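Side-chain contacts in methylglyoxal reductase (NADPH-dependent) (Candida albicans SC5314, PDB 6KWS), which probably reduces methylglyoxal, a reactive 2-oxoaldehyde, with NADPH as the hydride donor: residues A[24-29]-A[249-254]; A[146-151]-A[258-263]; A[199-204]-A[331-336]; A[274-279]-A[325-330]. The protein carries 1 engineered substitution. All coordinates share one frame; numbering follows the deposited sequence.

Interaction 1: residues A[24-29]-A[249-254]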
# COMPACT_ATOMS: atom_id res chain seq x y z
N LYS A 24 -8.50 -18.38 -2.40
CA LYS A 24 -7.55 -19.49 -2.37
C LYS A 24 -7.79 -20.39 -1.16
O LYS A 24 -6.88 -21.12 -0.75
CB LYS A 24 -6.11 -18.96 -2.40
CG LYS A 24 -5.67 -18.44 -3.77
CD LYS A 24 -4.44 -17.53 -3.71
CE LYS A 24 -3.36 -18.00 -4.68
NZ LYS A 24 -2.65 -16.88 -5.39
N ASN A 25 -8.98 -20.33 -0.57
CA ASN A 25 -9.38 -21.20 0.53
C ASN A 25 -8.41 -21.16 1.71
O ASN A 25 -8.18 -22.18 2.37
CB ASN A 25 -9.60 -22.64 0.03
CG ASN A 25 -10.54 -22.71 -1.18
OD1 ASN A 25 -11.63 -22.12 -1.19
ND2 ASN A 25 -10.10 -23.42 -2.22
N TYR A 26 -7.84 -20.00 2.00
CA TYR A 26 -7.19 -19.81 3.30
C TYR A 26 -8.23 -19.47 4.36
O TYR A 26 -9.31 -18.96 4.07
CB TYR A 26 -6.15 -18.70 3.25
CG TYR A 26 -4.93 -19.01 2.42
CD1 TYR A 26 -3.85 -19.70 2.97
CD2 TYR A 26 -4.85 -18.60 1.08
CE1 TYR A 26 -2.72 -19.97 2.22
CE2 TYR A 26 -3.73 -18.87 0.32
CZ TYR A 26 -2.67 -19.55 0.90
OH TYR A 26 -1.56 -19.83 0.14
N GLN A 27 -7.89 -19.76 5.61
CA GLN A 27 -8.68 -19.26 6.71
C GLN A 27 -8.09 -17.92 7.13
O GLN A 27 -6.90 -17.83 7.47
CB GLN A 27 -8.73 -20.26 7.87
CG GLN A 27 -9.76 -21.38 7.62
CD GLN A 27 -10.31 -21.97 8.91
OE1 GLN A 27 -9.81 -23.00 9.40
NE2 GLN A 27 -11.35 -21.34 9.46
N VAL A 28 -8.90 -16.87 7.06
CA VAL A 28 -8.44 -15.51 7.29
C VAL A 28 -8.97 -15.02 8.62
O VAL A 28 -10.16 -15.15 8.93
CB VAL A 28 -8.88 -14.58 6.15
CG1 VAL A 28 -8.24 -13.21 6.32
CG2 VAL A 28 -8.48 -15.21 4.83
N ILE A 29 -8.07 -14.46 9.42
CA ILE A 29 -8.43 -13.74 10.63
C ILE A 29 -7.98 -12.31 10.42
O ILE A 29 -6.78 -12.01 10.41
CB ILE A 29 -7.78 -14.34 11.88
CG1 ILE A 29 -8.12 -15.82 12.00
CG2 ILE A 29 -8.21 -13.55 13.12
CD1 ILE A 29 -7.21 -16.54 12.97
N ILE A 249 1.68 -13.62 -3.03
CA ILE A 249 2.84 -14.31 -3.59
C ILE A 249 4.03 -14.20 -2.64
O ILE A 249 4.89 -15.08 -2.61
CB ILE A 249 3.18 -13.77 -5.00
CG1 ILE A 249 1.96 -13.78 -5.93
CG2 ILE A 249 4.32 -14.57 -5.62
CD1 ILE A 249 1.44 -15.16 -6.23
N ALA A 250 4.05 -13.16 -1.81
CA ALA A 250 5.22 -12.89 -0.98
C ALA A 250 5.45 -13.97 0.07
O ALA A 250 6.60 -14.19 0.47
CB ALA A 250 5.09 -11.53 -0.30
N PHE A 251 4.40 -14.64 0.55
CA PHE A 251 4.62 -15.75 1.47
C PHE A 251 4.41 -17.13 0.84
O PHE A 251 4.85 -18.12 1.42
CB PHE A 251 3.74 -15.61 2.72
CG PHE A 251 2.27 -15.85 2.48
CD1 PHE A 251 1.77 -17.15 2.40
CD2 PHE A 251 1.39 -14.80 2.38
CE1 PHE A 251 0.41 -17.39 2.19
CE2 PHE A 251 0.05 -15.02 2.17
CZ PHE A 251 -0.45 -16.32 2.08
N GLU A 252 3.76 -17.22 -0.32
CA GLU A 252 3.57 -18.52 -0.96
C GLU A 252 4.80 -18.96 -1.73
O GLU A 252 5.08 -20.16 -1.83
CB GLU A 252 2.37 -18.47 -1.91
CG GLU A 252 1.01 -18.37 -1.26
CD GLU A 252 -0.12 -18.52 -2.29
OE1 GLU A 252 0.05 -18.04 -3.44
OE2 GLU A 252 -1.16 -19.13 -1.96
N ASN A 253 5.52 -18.01 -2.31
CA ASN A 253 6.79 -18.28 -2.97
C ASN A 253 7.92 -18.22 -1.94
O ASN A 253 8.04 -17.25 -1.20
CB ASN A 253 7.02 -17.28 -4.10
CG ASN A 253 8.34 -17.45 -4.78
OD1 ASN A 253 9.12 -18.34 -4.43
ND2 ASN A 253 8.61 -16.61 -5.77
N GLU A 254 8.74 -19.27 -1.92
CA GLU A 254 9.81 -19.34 -0.93
C GLU A 254 10.92 -18.33 -1.25
O GLU A 254 11.54 -17.78 -0.33
CB GLU A 254 10.37 -20.76 -0.85
CG GLU A 254 9.32 -21.90 -0.75
CD GLU A 254 8.62 -22.23 -2.10
OE1 GLU A 254 7.36 -22.27 -2.13
OE2 GLU A 254 9.31 -22.43 -3.13
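Lys24 NZ and Glu252 OE1 form a salt bridge 3.5 Å long where the first beta-alpha-beta unit of the Rossmann fold meets the last turn of helix 240-252. Segment 24-29 is the turn after helix 12-23 and the start of strand 27-32. The length of the bridge, and the exposure of Lys24, suggest a modest electrostatic attraction. The lysine chain bends at its third and fourth torsions, while the carboxylate arm of Glu252 runs out extended beyond CG and crosses it obliquely; the CE methylene of Lys24 also lies 3.6 Å from Glu252 OE1. The other carboxylate oxygen, OE2, is modelled in the plane of the Tyr26 ring at its edge, but so close to the hydroxyl that the detail is doubtful.

Deeper in, the contact is aromatic. Tyr26 and Phe251 approach from opposite directions as an offset edge-to-face pair, with centroids 5.7 Å apart and planes at 78°. With CG set between backbone N and carbonyl carbon (chi1 72°), the Phe251 ring swings toward the tyrosine and presents its edge to that face. Leu21 of helix 12-23 packs on both rings, and Val4 of strand 3-7 also touches Tyr26; both rings are buried, whereas Lys24 is exposed and Glu252 partly so. Phe251 CE1 lies 4.0 Å from Tyr26 CZ, and Phe251 CZ, over the tyrosine face, 4.1 Å from the same carbon.

Interaction 2: residues A[146-151]-A[258-263]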
# COMPACT_ATOMS: atom_id res chain seq x y z
N LYS A 146 17.49 -2.42 -3.80
CA LYS A 146 18.58 -2.18 -2.86
C LYS A 146 18.68 -0.74 -2.42
O LYS A 146 19.28 -0.48 -1.38
CB LYS A 146 19.91 -2.61 -3.46
CG LYS A 146 19.80 -3.85 -4.29
CD LYS A 146 20.80 -4.89 -3.90
CE LYS A 146 20.72 -6.03 -4.90
NZ LYS A 146 21.69 -7.11 -4.61
N ASP A 147 18.13 0.19 -3.20
CA ASP A 147 18.19 1.61 -2.84
C ASP A 147 17.34 1.90 -1.61
O ASP A 147 16.25 1.36 -1.44
CB ASP A 147 17.73 2.46 -4.02
CG ASP A 147 18.76 2.53 -5.14
OD1 ASP A 147 18.78 1.63 -6.02
OD2 ASP A 147 19.58 3.47 -5.10
N TRP A 148 17.84 2.78 -0.75
CA TRP A 148 17.11 3.23 0.43
C TRP A 148 16.94 4.74 0.36
O TRP A 148 17.82 5.46 -0.11
CB TRP A 148 17.85 2.86 1.72
CG TRP A 148 17.52 1.50 2.18
CD1 TRP A 148 18.10 0.33 1.77
CD2 TRP A 148 16.51 1.15 3.13
NE1 TRP A 148 17.51 -0.74 2.42
CE2 TRP A 148 16.53 -0.26 3.26
CE3 TRP A 148 15.59 1.88 3.88
CZ2 TRP A 148 15.67 -0.95 4.11
CZ3 TRP A 148 14.73 1.20 4.73
CH2 TRP A 148 14.78 -0.20 4.84
N ASN A 149 15.78 5.22 0.82
CA ASN A 149 15.59 6.66 0.98
C ASN A 149 16.63 7.15 1.99
O ASN A 149 16.61 6.75 3.17
CB ASN A 149 14.15 6.99 1.41
CG ASN A 149 13.87 8.50 1.48
OD1 ASN A 149 14.78 9.33 1.36
ND2 ASN A 149 12.61 8.86 1.69
N GLU A 150 17.56 7.99 1.55
CA GLU A 150 18.62 8.36 2.47
C GLU A 150 18.28 9.60 3.30
O GLU A 150 19.17 10.17 3.93
CB GLU A 150 19.96 8.54 1.72
CG GLU A 150 20.54 7.18 1.25
CD GLU A 150 21.03 6.28 2.41
OE1 GLU A 150 22.21 6.42 2.86
OE2 GLU A 150 20.20 5.47 2.89
N ILE A 151 17.00 9.96 3.40
CA ILE A 151 16.63 11.14 4.18
C ILE A 151 17.01 10.93 5.64
O ILE A 151 16.87 9.83 6.19
CB ILE A 151 15.13 11.45 4.01
CG1 ILE A 151 14.75 12.71 4.81
CG2 ILE A 151 14.28 10.26 4.45
CD1 ILE A 151 13.32 13.26 4.53
N ASN A 258 12.95 -12.63 3.13
CA ASN A 258 13.96 -11.60 3.34
C ASN A 258 14.19 -10.77 2.08
O ASN A 258 15.30 -10.28 1.84
CB ASN A 258 15.28 -12.20 3.86
CG ASN A 258 15.14 -12.74 5.29
OD1 ASN A 258 15.03 -11.96 6.25
ND2 ASN A 258 15.05 -14.07 5.42
N GLN A 259 13.15 -10.60 1.28
CA GLN A 259 13.18 -9.74 0.12
C GLN A 259 12.39 -8.46 0.38
O GLN A 259 11.41 -8.46 1.13
CB GLN A 259 12.61 -10.44 -1.12
CG GLN A 259 13.41 -11.65 -1.58
CD GLN A 259 14.90 -11.37 -1.71
OE1 GLN A 259 15.32 -10.37 -2.28
NE2 GLN A 259 15.70 -12.24 -1.12
N ARG A 260 12.85 -7.37 -0.24
CA ARG A 260 12.07 -6.15 -0.42
C ARG A 260 11.54 -6.15 -1.84
O ARG A 260 12.33 -6.13 -2.79
CB ARG A 260 12.90 -4.90 -0.21
CG ARG A 260 13.51 -4.73 1.13
CD ARG A 260 14.43 -3.54 1.01
NE ARG A 260 13.78 -2.28 1.38
CZ ARG A 260 14.14 -1.10 0.88
NH1 ARG A 260 15.12 -1.02 -0.02
NH2 ARG A 260 13.51 0.01 1.28
N ILE A 261 10.22 -6.17 -2.00
CA ILE A 261 9.63 -6.31 -3.32
C ILE A 261 9.08 -4.95 -3.74
O ILE A 261 8.18 -4.41 -3.10
CB ILE A 261 8.57 -7.41 -3.35
CG1 ILE A 261 9.23 -8.77 -3.15
CG2 ILE A 261 7.96 -7.50 -4.69
CD1 ILE A 261 8.60 -9.60 -2.08
N LEU A 262 9.65 -4.40 -4.80
CA LEU A 262 9.18 -3.13 -5.34
C LEU A 262 7.94 -3.36 -6.20
O LEU A 262 7.94 -4.22 -7.09
CB LEU A 262 10.31 -2.47 -6.13
CG LEU A 262 10.46 -0.96 -6.19
CD1 LEU A 262 11.79 -0.58 -6.89
CD2 LEU A 262 9.27 -0.37 -6.92
N LEU A 263 6.87 -2.63 -5.92
CA LEU A 263 5.64 -2.75 -6.70
C LEU A 263 5.42 -1.45 -7.45
O LEU A 263 5.01 -0.44 -6.87
CB LEU A 263 4.44 -3.12 -5.85
CG LEU A 263 4.35 -4.60 -6.21
CD1 LEU A 263 5.23 -5.44 -5.29
CD2 LEU A 263 2.95 -5.13 -6.35
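Arg260 and Trp148 stack flat on each other, joining strand 260-269 of the central Rossmann-fold sheet to the loop between strand 142-143 and helix 153-156. The stacking is nearly exact: guanidinium and indole planes differ by 2°, with centres 3.8 Å apart. Arg260 NH2 stands over the centre of the indole, and Trp148 CE2 lies over the centre of the guanidinium. A cation-pi interaction follows from the same geometry, since CZ of Arg260 is over the face of the six-membered ring, 25° off its normal. The bend at chi3 turns the guanidinium flat against the tryptophan.

Hydrogen bonding acts in the other direction, within the guanidinium plane. Arg260 NH1 donates to Asp147 O at 3.0 Å along a nearly straight path (165°), reaching the oxygen from above its carbonyl plane. NH1 also bonds Glu145 O, and NE forms a salt bridge with Glu172 of helix 160-181. The buried guanidinium thus bonds Asp147 O in its plane and carries the indole on one face, and with these other partners its rotation should be restricted. Where Arg260 NH1 passes Trp148 NE1 at 3.4 Å, two donors face each other and the contact is stacking alone.

Interaction 3: residues A[199-204]-A[331-336]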
# COMPACT_ATOMS: atom_id res chain seq x y z
N GLY A 199 -6.45 2.28 -8.48
CA GLY A 199 -7.32 1.15 -8.68
C GLY A 199 -8.59 1.28 -7.88
O GLY A 199 -8.69 2.09 -6.96
N PRO A 200 -9.59 0.47 -8.22
CA PRO A 200 -10.88 0.53 -7.52
C PRO A 200 -10.81 -0.07 -6.12
O PRO A 200 -9.93 -0.88 -5.81
CB PRO A 200 -11.78 -0.31 -8.42
CG PRO A 200 -10.80 -1.39 -8.89
CD PRO A 200 -9.56 -0.64 -9.20
N GLN A 201 -11.78 0.30 -5.30
CA GLN A 201 -12.00 -0.41 -4.04
C GLN A 201 -12.66 -1.78 -4.26
O GLN A 201 -13.33 -2.03 -5.26
CB GLN A 201 -12.87 0.42 -3.11
CG GLN A 201 -12.44 1.85 -3.04
CD GLN A 201 -12.58 2.40 -1.67
OE1 GLN A 201 -13.66 2.87 -1.28
NE2 GLN A 201 -11.50 2.34 -0.89
N SER A 202 -12.46 -2.68 -3.29
CA SER A 202 -13.02 -4.02 -3.45
C SER A 202 -14.53 -3.98 -3.60
O SER A 202 -15.12 -4.89 -4.19
CB SER A 202 -12.64 -4.91 -2.26
OG SER A 202 -11.27 -4.79 -1.94
N PHE A 203 -15.16 -2.94 -3.09
CA PHE A 203 -16.61 -2.84 -3.03
C PHE A 203 -17.00 -1.41 -3.36
O PHE A 203 -16.43 -0.46 -2.82
CB PHE A 203 -17.10 -3.26 -1.65
CG PHE A 203 -16.81 -4.71 -1.33
CD1 PHE A 203 -17.63 -5.72 -1.83
CD2 PHE A 203 -15.69 -5.07 -0.60
CE1 PHE A 203 -17.36 -7.06 -1.56
CE2 PHE A 203 -15.40 -6.41 -0.34
CZ PHE A 203 -16.24 -7.41 -0.81
N GLY A 204 -17.95 -1.26 -4.29
CA GLY A 204 -18.48 0.04 -4.63
C GLY A 204 -19.18 0.73 -3.48
O GLY A 204 -19.27 1.96 -3.47
N VAL A 331 -12.21 5.21 -12.16
CA VAL A 331 -13.20 6.23 -12.47
C VAL A 331 -14.58 5.60 -12.61
O VAL A 331 -15.57 6.14 -12.10
CB VAL A 331 -12.79 7.00 -13.74
CG1 VAL A 331 -13.90 7.99 -14.15
CG2 VAL A 331 -11.49 7.73 -13.52
N GLU A 332 -14.66 4.46 -13.32
CA GLU A 332 -15.93 3.78 -13.51
C GLU A 332 -16.61 3.56 -12.18
O GLU A 332 -17.79 3.88 -11.99
CB GLU A 332 -15.72 2.45 -14.23
CG GLU A 332 -16.90 2.00 -15.10
CD GLU A 332 -16.99 0.47 -15.27
OE1 GLU A 332 -17.95 0.00 -15.94
OE2 GLU A 332 -16.11 -0.26 -14.74
N GLN A 333 -15.84 3.06 -11.21
CA GLN A 333 -16.39 2.79 -9.90
C GLN A 333 -16.89 4.06 -9.24
O GLN A 333 -18.02 4.11 -8.76
CB GLN A 333 -15.33 2.11 -9.05
CG GLN A 333 -15.85 1.38 -7.86
CD GLN A 333 -14.72 0.97 -6.94
OE1 GLN A 333 -13.74 1.70 -6.78
NE2 GLN A 333 -14.84 -0.21 -6.36
N ILE A 334 -16.08 5.11 -9.23
CA ILE A 334 -16.48 6.37 -8.61
C ILE A 334 -17.75 6.91 -9.27
O ILE A 334 -18.70 7.31 -8.58
CB ILE A 334 -15.34 7.39 -8.70
CG1 ILE A 334 -14.09 6.90 -7.95
CG2 ILE A 334 -15.80 8.75 -8.20
CD1 ILE A 334 -12.91 7.88 -7.99
N VAL A 335 -17.76 6.98 -10.60
CA VAL A 335 -18.87 7.61 -11.30
C VAL A 335 -20.17 6.83 -11.04
O VAL A 335 -21.19 7.41 -10.65
CB VAL A 335 -18.56 7.73 -12.80
CG1 VAL A 335 -19.79 7.99 -13.59
CG2 VAL A 335 -17.58 8.86 -13.02
N ASN A 336 -20.13 5.51 -11.23
CA ASN A 336 -21.33 4.71 -10.99
C ASN A 336 -21.78 4.76 -9.54
O ASN A 336 -22.97 4.64 -9.26
CB ASN A 336 -21.09 3.26 -11.42
CG ASN A 336 -20.84 3.12 -12.91
OD1 ASN A 336 -21.12 4.04 -13.70
ND2 ASN A 336 -20.29 1.96 -13.31
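Gln333 grips the backbone of Gln201 at two points, the tight part of a contact between helix 323-337 and the loop that follows strand 196-198. Gln201 N donates to Gln333 OE1 at 2.8 Å, lying in the carbonyl plane of that amide on a lone pair. Gln333 NE2 returns a bond of 2.6 Å to Gln201 O, with the acceptor close to the amide plane of Gln333; both bonds are bent, at 144° and 141°. CG of Gln333 stands anti to the backbone N (chi1 -161°) and the chain stays extended beyond it, which carries the amide straight out to the loop. Pro200 closes one flank, its CB 3.3 Å from Gln333 OE1.

Toward Gly204 the fit slackens. Gln333 NE2 is 3.9 Å from Phe203 O, beyond bonding range, and equally far from Gly204 N, itself a donor; Gly204 is solvent-exposed. Elsewhere the loop is tied to helix 12-23 through Pro200 O and His16, and Gln201 packs on Phe12, an NADPH-binding residue. Accepting from N-H and donating to C=O of one residue, the amide acts as a peptide group would beside an extended backbone; the pattern favours this orientation, since a flip would set donor against donor.

Interaction 4: residues A[274-279]-A[325-330]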
# COMPACT_ATOMS: atom_id res chain seq x y z
N VAL A 274 -5.66 12.83 -17.00
CA VAL A 274 -6.57 13.65 -17.80
C VAL A 274 -6.80 13.03 -19.17
O VAL A 274 -7.94 12.77 -19.57
CB VAL A 274 -6.04 15.09 -17.93
CG1 VAL A 274 -6.95 15.89 -18.83
CG2 VAL A 274 -5.94 15.72 -16.55
N ASP A 275 -5.71 12.75 -19.90
CA ASP A 275 -5.81 12.17 -21.24
C ASP A 275 -6.62 10.88 -21.25
O ASP A 275 -7.49 10.69 -22.11
CB ASP A 275 -4.42 11.92 -21.83
CG ASP A 275 -3.70 13.20 -22.25
OD1 ASP A 275 -4.36 14.28 -22.32
OD2 ASP A 275 -2.47 13.13 -22.53
N ILE A 276 -6.34 9.96 -20.31
CA ILE A 276 -7.08 8.71 -20.26
C ILE A 276 -8.56 8.97 -20.04
O ILE A 276 -9.42 8.36 -20.70
CB ILE A 276 -6.53 7.78 -19.16
CG1 ILE A 276 -5.12 7.29 -19.52
CG2 ILE A 276 -7.47 6.61 -18.97
CD1 ILE A 276 -4.55 6.27 -18.53
N ILE A 277 -8.89 9.88 -19.13
CA ILE A 277 -10.28 10.14 -18.79
C ILE A 277 -11.00 10.79 -19.97
O ILE A 277 -12.08 10.35 -20.38
CB ILE A 277 -10.38 10.98 -17.51
CG1 ILE A 277 -9.77 10.20 -16.33
CG2 ILE A 277 -11.83 11.40 -17.19
CD1 ILE A 277 -9.72 10.99 -15.02
N ASN A 278 -10.37 11.82 -20.57
CA ASN A 278 -10.98 12.49 -21.71
C ASN A 278 -11.22 11.52 -22.88
O ASN A 278 -12.19 11.69 -23.62
CB ASN A 278 -10.15 13.69 -22.14
CG ASN A 278 -10.53 14.96 -21.38
OD1 ASN A 278 -11.71 15.28 -21.29
ND2 ASN A 278 -9.55 15.70 -20.88
N ASP A 279 -10.39 10.48 -23.01
CA ASP A 279 -10.56 9.53 -24.12
C ASP A 279 -11.44 8.32 -23.80
O ASP A 279 -11.89 7.64 -24.73
CB ASP A 279 -9.18 9.06 -24.61
CG ASP A 279 -8.59 10.01 -25.69
OD1 ASP A 279 -9.15 10.04 -26.83
OD2 ASP A 279 -7.60 10.75 -25.40
N GLN A 325 -6.27 0.62 -17.85
CA GLN A 325 -7.17 -0.24 -17.11
C GLN A 325 -7.37 0.27 -15.70
O GLN A 325 -8.50 0.43 -15.23
CB GLN A 325 -6.65 -1.68 -17.08
CG GLN A 325 -6.16 -2.14 -18.41
CD GLN A 325 -5.63 -3.55 -18.38
OE1 GLN A 325 -4.54 -3.81 -17.85
NE2 GLN A 325 -6.39 -4.47 -18.95
N SER A 326 -6.27 0.57 -15.02
CA SER A 326 -6.33 0.97 -13.62
C SER A 326 -7.12 2.26 -13.47
O SER A 326 -8.01 2.36 -12.61
CB SER A 326 -4.91 1.11 -13.08
OG SER A 326 -4.92 1.18 -11.66
N VAL A 327 -6.81 3.26 -14.31
CA VAL A 327 -7.53 4.53 -14.22
C VAL A 327 -9.00 4.33 -14.54
O VAL A 327 -9.88 4.84 -13.83
CB VAL A 327 -6.89 5.57 -15.15
CG1 VAL A 327 -7.79 6.79 -15.26
CG2 VAL A 327 -5.54 5.95 -14.63
N TYR A 328 -9.29 3.56 -15.60
CA TYR A 328 -10.67 3.33 -16.02
C TYR A 328 -11.47 2.63 -14.94
O TYR A 328 -12.55 3.09 -14.56
CB TYR A 328 -10.71 2.49 -17.30
CG TYR A 328 -12.10 2.21 -17.79
CD1 TYR A 328 -12.79 3.15 -18.56
CD2 TYR A 328 -12.75 1.01 -17.49
CE1 TYR A 328 -14.06 2.90 -19.02
CE2 TYR A 328 -14.02 0.76 -17.95
CZ TYR A 328 -14.68 1.71 -18.71
OH TYR A 328 -15.95 1.48 -19.19
N ASP A 329 -10.94 1.50 -14.44
CA ASP A 329 -11.64 0.78 -13.40
C ASP A 329 -11.91 1.66 -12.20
O ASP A 329 -12.92 1.50 -11.52
CB ASP A 329 -10.84 -0.45 -12.97
CG ASP A 329 -10.76 -1.50 -14.04
OD1 ASP A 329 -11.48 -1.40 -15.05
OD2 ASP A 329 -9.96 -2.44 -13.86
N THR A 330 -11.02 2.62 -11.93
CA THR A 330 -11.20 3.49 -10.77
C THR A 330 -12.30 4.51 -11.03
O THR A 330 -13.19 4.70 -10.19
CB THR A 330 -9.89 4.20 -10.44
OG1 THR A 330 -8.84 3.24 -10.31
CG2 THR A 330 -10.00 5.02 -9.15
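Val327 packs against Ile276 and Ile277, and this small buried apolar patch joins helices 270-280 and 323-337 in the C-terminal part of the reductase, which in extended short-chain dehydrogenases/reductases forms the substrate-binding domain. CB of Val327 points at the other helix and already lies 4.0 Å from Ile276 CG2. From there the side chain forks. The CG1 branch, anti to the backbone N (chi1 170°), meets two partners: Ile276 CG2 at 3.7 Å and Ile277 CG1 at 4.1 Å. The CG2 branch turns the other way and meets the far end of the first isoleucine, CD1 of Ile276, again at 4.0 Å. Ile276 thus presents both of its arms to the valine, lying at a slant to it, while Ile277 crosses at about a right angle and touches CG1 alone. The helices approach closely here, CA of Ile276 and CA of Val327 being 7.4 Å apart.

A turn further on, Thr330 OG1 donates to Ser326 O at 2.6 Å, and Thr330 N reaches the same oxygen from the opposite face of its plane. Around the patch, Ile221 and Leu222 of helix 216-222 pack on Ile277, Leu273 touches Val327, Ser326 OG bonds Asp239 at the end of strand 234-239, and Asp329 forms a salt bridge with Arg241 of helix 240-252.

Interactions 3 and 4 are neighbours, with centres about 12 Å apart: both use helix 323-337, and Gly199 and Pro200 of the first pack on Thr330 of the second. Interactions 1 and 2 interleave along the chain and each use one strand of the Rossmann-fold sheet; helix 240-252 of the first leads to strand 260-269 of the second, though their centres lie about 23 Å apart. Interactions 2 and 3 fall on opposite sides of the chain's centre. NADPH is not bound in this model; of its known binding residues, Phe12 lies about 4 Å from Gln201 (side chains), Lys168 about 8 Å from Trp148 and Leu81 about 9 Å from Phe251, whereas Val327 stays about 12 Å from Phe12 and Val197.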